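Local coordinates for protein CurF (Lyngbya majuscula, PDB 5DP2) that probably catalyses NADPH-dependent cyclopropane ring formation on a carrier-protein-bound intermediate of curacin A biosynthesis, as an unusual member of the enoyl reductase family, at residues Gly169-Phe181 against Leu299-Pro312. Sequence-based numbering, arbitrary orientation.
Sequences GGAGQAAVQLAQF and LALLFESGSLKPLP. With NAP (NADP nicotinamide-adenine-dinucleotide phosphate), chain B.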
loop_
_atom_site.group_PDB
_atom_site.type_symbol
_atom_site.label_atom_id
_atom_site.label_comp_id
_atom_site.label_asym_id
_atom_site.label_seq_id
_atom_site.Cartn_x
_atom_site.Cartn_y
_atom_site.Cartn_z
ATOM N N GLY A 169 5.095 3.603 8.469
ATOM C CA GLY A 169 3.835 3.479 7.757
ATOM C C GLY A 169 3.668 2.110 7.105
ATOM O O GLY A 169 4.458 1.192 7.334
ATOM N N GLY A 170 2.608 1.954 6.329
ATOM C CA GLY A 170 2.285 0.649 5.754
ATOM C C GLY A 170 3.332 0.179 4.749
ATOM O O GLY A 170 3.932 -0.895 4.886
ATOM N N ALA A 171 3.545 0.990 3.709
ATOM C CA ALA A 171 4.542 0.635 2.714
ATOM C C ALA A 171 5.917 0.496 3.352
ATOM O O ALA A 171 6.687 -0.411 3.026
ATOM C CB ALA A 171 4.550 1.655 1.576
ATOM N N GLY A 172 6.243 1.438 4.253
ATOM C CA GLY A 172 7.549 1.427 4.907
ATOM C C GLY A 172 7.784 0.189 5.761
ATOM O O GLY A 172 8.871 -0.409 5.715
ATOM N N GLN A 173 6.778 -0.217 6.535
ATOM C CA GLN A 173 6.925 -1.405 7.379
ATOM C C GLN A 173 7.122 -2.654 6.516
ATOM O O GLN A 173 7.934 -3.537 6.837
ATOM C CB GLN A 173 5.705 -1.587 8.284
ATOM C CG GLN A 173 5.703 -0.626 9.478
ATOM C CD GLN A 173 6.547 -1.154 10.628
ATOM O OE1 GLN A 173 6.187 -2.161 11.251
ATOM N NE2 GLN A 173 7.663 -0.516 10.905
ATOM N N ALA A 174 6.343 -2.763 5.429
ATOM C CA ALA A 174 6.516 -3.887 4.501
ATOM C C ALA A 174 7.908 -3.869 3.884
ATOM O O ALA A 174 8.561 -4.921 3.761
ATOM C CB ALA A 174 5.448 -3.858 3.417
ATOM N N ALA A 175 8.377 -2.692 3.497
ATOM C CA ALA A 175 9.709 -2.551 2.925
ATOM C C ALA A 175 10.791 -2.951 3.919
ATOM O O ALA A 175 11.780 -3.581 3.518
ATOM C CB ALA A 175 9.911 -1.134 2.417
ATOM N N VAL A 176 10.645 -2.603 5.199
ATOM C CA VAL A 176 11.647 -3.034 6.182
ATOM C C VAL A 176 11.690 -4.559 6.245
ATOM O O VAL A 176 12.766 -5.164 6.219
ATOM C CB VAL A 176 11.389 -2.423 7.586
ATOM C CG1 VAL A 176 12.300 -3.070 8.616
ATOM C CG2 VAL A 176 11.591 -0.913 7.565
ATOM N N GLN A 177 10.529 -5.199 6.351
ATOM C CA GLN A 177 10.514 -6.654 6.427
ATOM C C GLN A 177 11.177 -7.261 5.198
ATOM O O GLN A 177 11.979 -8.205 5.304
ATOM C CB GLN A 177 9.090 -7.210 6.528
ATOM C CG GLN A 177 8.436 -7.053 7.884
ATOM C CD GLN A 177 7.232 -7.971 7.999
ATOM O OE1 GLN A 177 7.299 -9.141 7.609
ATOM N NE2 GLN A 177 6.151 -7.466 8.559
ATOM N N LEU A 178 10.834 -6.777 4.010
ATOM C CA LEU A 178 11.390 -7.336 2.783
ATOM C C LEU A 178 12.886 -7.062 2.652
ATOM O O LEU A 178 13.659 -7.954 2.276
ATOM C CB LEU A 178 10.632 -6.794 1.562
ATOM C CG LEU A 178 9.310 -7.486 1.316
ATOM C CD1 LEU A 178 8.442 -6.626 0.416
ATOM C CD2 LEU A 178 9.527 -8.851 0.694
ATOM N N ALA A 179 13.314 -5.836 2.947
ATOM C CA ALA A 179 14.722 -5.530 2.853
ATOM C C ALA A 179 15.549 -6.445 3.772
ATOM O O ALA A 179 16.625 -6.904 3.382
ATOM C CB ALA A 179 14.970 -4.064 3.164
ATOM N N GLN A 180 15.045 -6.691 4.971
ATOM C CA GLN A 180 15.786 -7.598 5.858
ATOM C C GLN A 180 15.719 -9.048 5.402
ATOM O O GLN A 180 16.729 -9.755 5.503
ATOM C CB GLN A 180 15.320 -7.412 7.276
ATOM C CG GLN A 180 15.578 -5.985 7.709
ATOM C CD GLN A 180 15.610 -5.815 9.192
ATOM O OE1 GLN A 180 14.770 -6.339 9.920
ATOM N NE2 GLN A 180 16.618 -5.099 9.659
ATOM N N PHE A 181 14.588 -9.488 4.843
ATOM C CA PHE A 181 14.500 -10.826 4.241
ATOM C C PHE A 181 15.540 -11.006 3.130
ATOM O O PHE A 181 16.124 -12.083 2.978
ATOM C CB PHE A 181 13.072 -11.062 3.709
ATOM C CG PHE A 181 12.918 -12.320 2.885
ATOM C CD1 PHE A 181 12.912 -13.561 3.479
ATOM C CD2 PHE A 181 12.848 -12.240 1.488
ATOM C CE1 PHE A 181 12.806 -14.703 2.715
ATOM C CE2 PHE A 181 12.737 -13.381 0.717
ATOM C CZ PHE A 181 12.710 -14.614 1.336
ATOM N N LEU A 299 5.089 -14.057 -3.263
ATOM C CA LEU A 299 4.849 -13.635 -1.903
ATOM C C LEU A 299 4.054 -14.656 -1.086
ATOM O O LEU A 299 4.223 -14.722 0.134
ATOM C CB LEU A 299 4.117 -12.294 -1.900
ATOM C CG LEU A 299 4.962 -11.070 -2.264
ATOM C CD1 LEU A 299 4.068 -9.864 -2.600
ATOM C CD2 LEU A 299 5.901 -10.698 -1.122
ATOM N N ALA A 300 3.134 -15.408 -1.699
ATOM C CA ALA A 300 2.221 -16.255 -0.931
ATOM C C ALA A 300 2.990 -17.218 -0.052
ATOM O O ALA A 300 2.639 -17.440 1.109
ATOM C CB ALA A 300 1.269 -17.028 -1.849
ATOM N N LEU A 301 4.017 -17.839 -0.592
ATOM C CA LEU A 301 4.707 -18.857 0.207
ATOM C C LEU A 301 5.478 -18.227 1.375
ATOM O O LEU A 301 5.689 -18.886 2.384
ATOM C CB LEU A 301 5.585 -19.786 -0.638
ATOM C CG LEU A 301 6.779 -19.122 -1.306
ATOM C CD1 LEU A 301 8.019 -19.247 -0.424
ATOM C CD2 LEU A 301 7.049 -19.755 -2.678
ATOM N N LEU A 302 5.870 -16.944 1.247
ATOM C CA LEU A 302 6.578 -16.271 2.328
ATOM C C LEU A 302 5.642 -15.997 3.499
ATOM O O LEU A 302 6.070 -16.067 4.664
ATOM C CB LEU A 302 7.242 -14.982 1.830
ATOM C CG LEU A 302 8.234 -15.150 0.690
ATOM C CD1 LEU A 302 8.800 -13.808 0.298
ATOM C CD2 LEU A 302 9.362 -16.110 1.040
ATOM N N PHE A 303 4.370 -15.705 3.231
ATOM C CA PHE A 303 3.403 -15.576 4.297
ATOM C C PHE A 303 3.018 -16.937 4.858
ATOM O O PHE A 303 2.755 -17.053 6.073
ATOM C CB PHE A 303 2.183 -14.797 3.831
ATOM C CG PHE A 303 2.492 -13.344 3.717
ATOM C CD1 PHE A 303 2.573 -12.542 4.863
ATOM C CD2 PHE A 303 2.792 -12.777 2.501
ATOM C CE1 PHE A 303 2.929 -11.209 4.788
ATOM C CE2 PHE A 303 3.149 -11.437 2.416
ATOM C CZ PHE A 303 3.216 -10.665 3.553
ATOM N N GLU A 304 2.975 -17.975 4.020
ATOM C CA GLU A 304 2.693 -19.335 4.479
ATOM C C GLU A 304 3.717 -19.820 5.482
ATOM O O GLU A 304 3.384 -20.471 6.479
ATOM C CB GLU A 304 2.695 -20.313 3.300
ATOM C CG GLU A 304 1.439 -20.287 2.488
ATOM C CD GLU A 304 0.233 -20.564 3.351
ATOM O OE1 GLU A 304 0.239 -21.558 4.107
ATOM O OE2 GLU A 304 -0.715 -19.778 3.293
ATOM N N SER A 305 4.986 -19.552 5.197
ATOM C CA SER A 305 6.106 -20.023 6.020
ATOM C C SER A 305 6.420 -19.146 7.228
ATOM O O SER A 305 7.111 -19.572 8.137
ATOM C CB SER A 305 7.373 -20.090 5.182
ATOM O OG SER A 305 7.810 -18.796 4.802
ATOM N N GLY A 306 5.973 -17.897 7.202
ATOM C CA GLY A 306 6.339 -16.944 8.248
ATOM C C GLY A 306 7.616 -16.167 7.968
ATOM O O GLY A 306 8.044 -15.384 8.809
ATOM N N SER A 307 8.233 -16.327 6.789
ATOM C CA SER A 307 9.338 -15.449 6.395
ATOM C C SER A 307 8.940 -13.975 6.351
ATOM O O SER A 307 9.767 -13.100 6.575
ATOM C CB SER A 307 9.896 -15.866 5.033
ATOM O OG SER A 307 10.623 -17.070 5.107
ATOM N N LEU A 308 7.688 -13.726 5.979
ATOM C CA LEU A 308 7.066 -12.401 6.121
ATOM C C LEU A 308 5.892 -12.568 7.078
ATOM O O LEU A 308 5.286 -13.644 7.163
ATOM C CB LEU A 308 6.589 -11.845 4.783
ATOM C CG LEU A 308 7.709 -11.629 3.762
ATOM C CD1 LEU A 308 7.086 -11.203 2.442
ATOM C CD2 LEU A 308 8.744 -10.599 4.215
ATOM N N LYS A 309 5.571 -11.480 7.798
ATOM C CA LYS A 309 4.528 -11.479 8.805
ATOM C C LYS A 309 3.552 -10.345 8.535
ATOM O O LYS A 309 3.923 -9.333 7.927
ATOM C CB LYS A 309 5.132 -11.271 10.200
ATOM C CG LYS A 309 6.158 -12.276 10.643
ATOM C CD LYS A 309 5.547 -13.451 11.341
ATOM C CE LYS A 309 6.564 -14.253 12.154
ATOM N NZ LYS A 309 7.360 -15.266 11.413
ATOM N N PRO A 310 2.317 -10.469 9.013
ATOM C CA PRO A 310 1.405 -9.343 8.945
ATOM C C PRO A 310 2.037 -8.100 9.548
ATOM O O PRO A 310 2.870 -8.160 10.476
ATOM C CB PRO A 310 0.205 -9.781 9.787
ATOM C CG PRO A 310 0.298 -11.243 9.878
ATOM C CD PRO A 310 1.723 -11.631 9.704
ATOM N N LEU A 311 1.626 -6.941 9.041
ATOM C CA LEU A 311 2.054 -5.673 9.654
ATOM C C LEU A 311 1.417 -5.484 11.006
ATOM O O LEU A 311 0.329 -6.004 11.265
ATOM C CB LEU A 311 1.665 -4.496 8.751
ATOM C CG LEU A 311 2.185 -4.538 7.330
ATOM C CD1 LEU A 311 1.789 -3.250 6.614
ATOM C CD2 LEU A 311 3.695 -4.798 7.280
ATOM N N PRO A 312 2.039 -4.660 11.869
ATOM C CA PRO A 312 1.300 -4.120 13.031
ATOM C C PRO A 312 0.015 -3.463 12.539
ATOM O O PRO A 312 0.011 -2.875 11.446
ATOM C CB PRO A 312 2.277 -3.092 13.632
ATOM C CG PRO A 312 3.617 -3.537 13.144
ATOM C CD PRO A 312 3.365 -4.039 11.769
HETATM P PA NAP B . 1.564 5.348 5.405
HETATM O O1A NAP B . 1.027 4.397 6.418
HETATM O O2A NAP B . 2.989 5.250 4.999
HETATM O O5B NAP B . 1.222 6.821 5.923
HETATM C C5B NAP B . 1.876 7.972 5.372
HETATM C C4B NAP B . 3.296 8.136 5.868
HETATM O O4B NAP B . 3.778 9.383 5.423
HETATM C C3B NAP B . 3.438 8.091 7.361
HETATM O O3B NAP B . 4.225 6.947 7.699
HETATM C C2B NAP B . 4.145 9.405 7.745
HETATM O O2B NAP B . 5.243 9.330 8.609
HETATM C C1B NAP B . 4.686 9.899 6.418
HETATM N N9A NAP B . 4.666 11.346 6.256
HETATM C C8A NAP B . 3.611 12.116 5.816
HETATM N N7A NAP B . 3.957 13.424 5.785
HETATM C C5A NAP B . 5.233 13.486 6.191
HETATM C C6A NAP B . 6.179 14.538 6.376
HETATM N N6A NAP B . 5.828 15.813 6.110
HETATM N N1A NAP B . 7.397 14.227 6.801
HETATM C C2A NAP B . 7.710 12.951 7.053
HETATM N N3A NAP B . 6.916 11.885 6.917
HETATM C C4A NAP B . 5.688 12.160 6.508
HETATM O O3 NAP B . 0.662 5.285 4.073
HETATM P PN NAP B . 0.656 4.199 2.896
HETATM O O1N NAP B . -0.754 3.996 2.497
HETATM O O2N NAP B . 1.480 3.003 3.275
HETATM O O5D NAP B . 1.351 5.001 1.746
HETATM C C5D NAP B . 2.747 5.355 1.886
HETATM C C4D NAP B . 3.111 6.453 0.856
HETATM O O4D NAP B . 3.323 5.826 -0.382
HETATM C C3D NAP B . 2.008 7.489 0.605
HETATM O O3D NAP B . 2.639 8.714 0.206
HETATM C C2D NAP B . 1.209 6.871 -0.513
HETATM O O2D NAP B . 0.521 7.880 -1.259
HETATM C C1D NAP B . 2.282 6.176 -1.310
HETATM N N1N NAP B . 1.988 4.910 -2.014
HETATM C C2N NAP B . 2.257 4.804 -3.335
HETATM C C3N NAP B . 2.018 3.634 -4.052
HETATM C C7N NAP B . 2.336 3.571 -5.506
HETATM O O7N NAP B . 1.908 2.596 -6.085
HETATM N N7N NAP B . 3.069 4.569 -6.069
HETATM C C4N NAP B . 1.481 2.529 -3.383
HETATM C C5N NAP B . 1.216 2.661 -2.026
HETATM C C6N NAP B . 1.477 3.858 -1.349
HETATM P P2B NAP B . 5.137 9.091 10.186
HETATM O O1X NAP B . 4.640 7.664 10.376
HETATM O O2X NAP B . 6.554 9.294 10.643
HETATM O O3X NAP B . 4.159 10.109 10.721
HETATM O O HOH W 1 9.574 -10.510 8.494
#
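Gln177 sets its CG beside the backbone N (chi1 -75°) and runs on extended (chi2 -163°), which carries its amide across to the backbone of Lys309. Helix 170-181, the helix that follows strand 161-164 in the parallel sheet of the Rossmann-type nucleotide-binding fold, is thereby fastened to the chain that leaves helix 290-305 for strand 313-317. Lys309 N donates to Gln177 OE1 at 2.9 Å, nearly straight and on a lone pair in the carbonyl plane. Gln177 NE2 returns a bond to Lys309 O at 3.0 Å, leaving from the amide plane but reaching the acceptor from above its own carbonyl plane. Two bonds to one residue fix the rotation of the amide, and a water lies 2.8 Å from Gln177 OE1 and within reach of Ser307 O.

Phe181 takes the other course, CG anti to the backbone N (chi1 171°), and its side chain crosses that of Leu302 at about a right angle, the ring meeting it obliquely, with Phe181 CZ 3.7 Å from Leu302 CD2. CE1 lies near Ser307 CB. Leu178 CD2 meets Leu308 CD1 at 3.8 Å, the two side chains crossing at about a right angle, while Phe143 and Ala146 of helix 140-153 touch Gln177 and Leu178.

Toward the start of helix 170-181, Leu311 CD2 packs against Gln173 CB and Ala174, and Pro312 CD approaches Gln173 OE1, which is bonded to Gln201; Gln173 NE2 holds Ala167 O. The same helix end receives the NADP diphosphate: Gly170 N bonds O1A, and Ala171 N bonds O2N at 2.9 Å. On the first of these residues, Gly170 O, which accepts from Ala174 N one turn on, has Leu311 CD1 3.6 Å away.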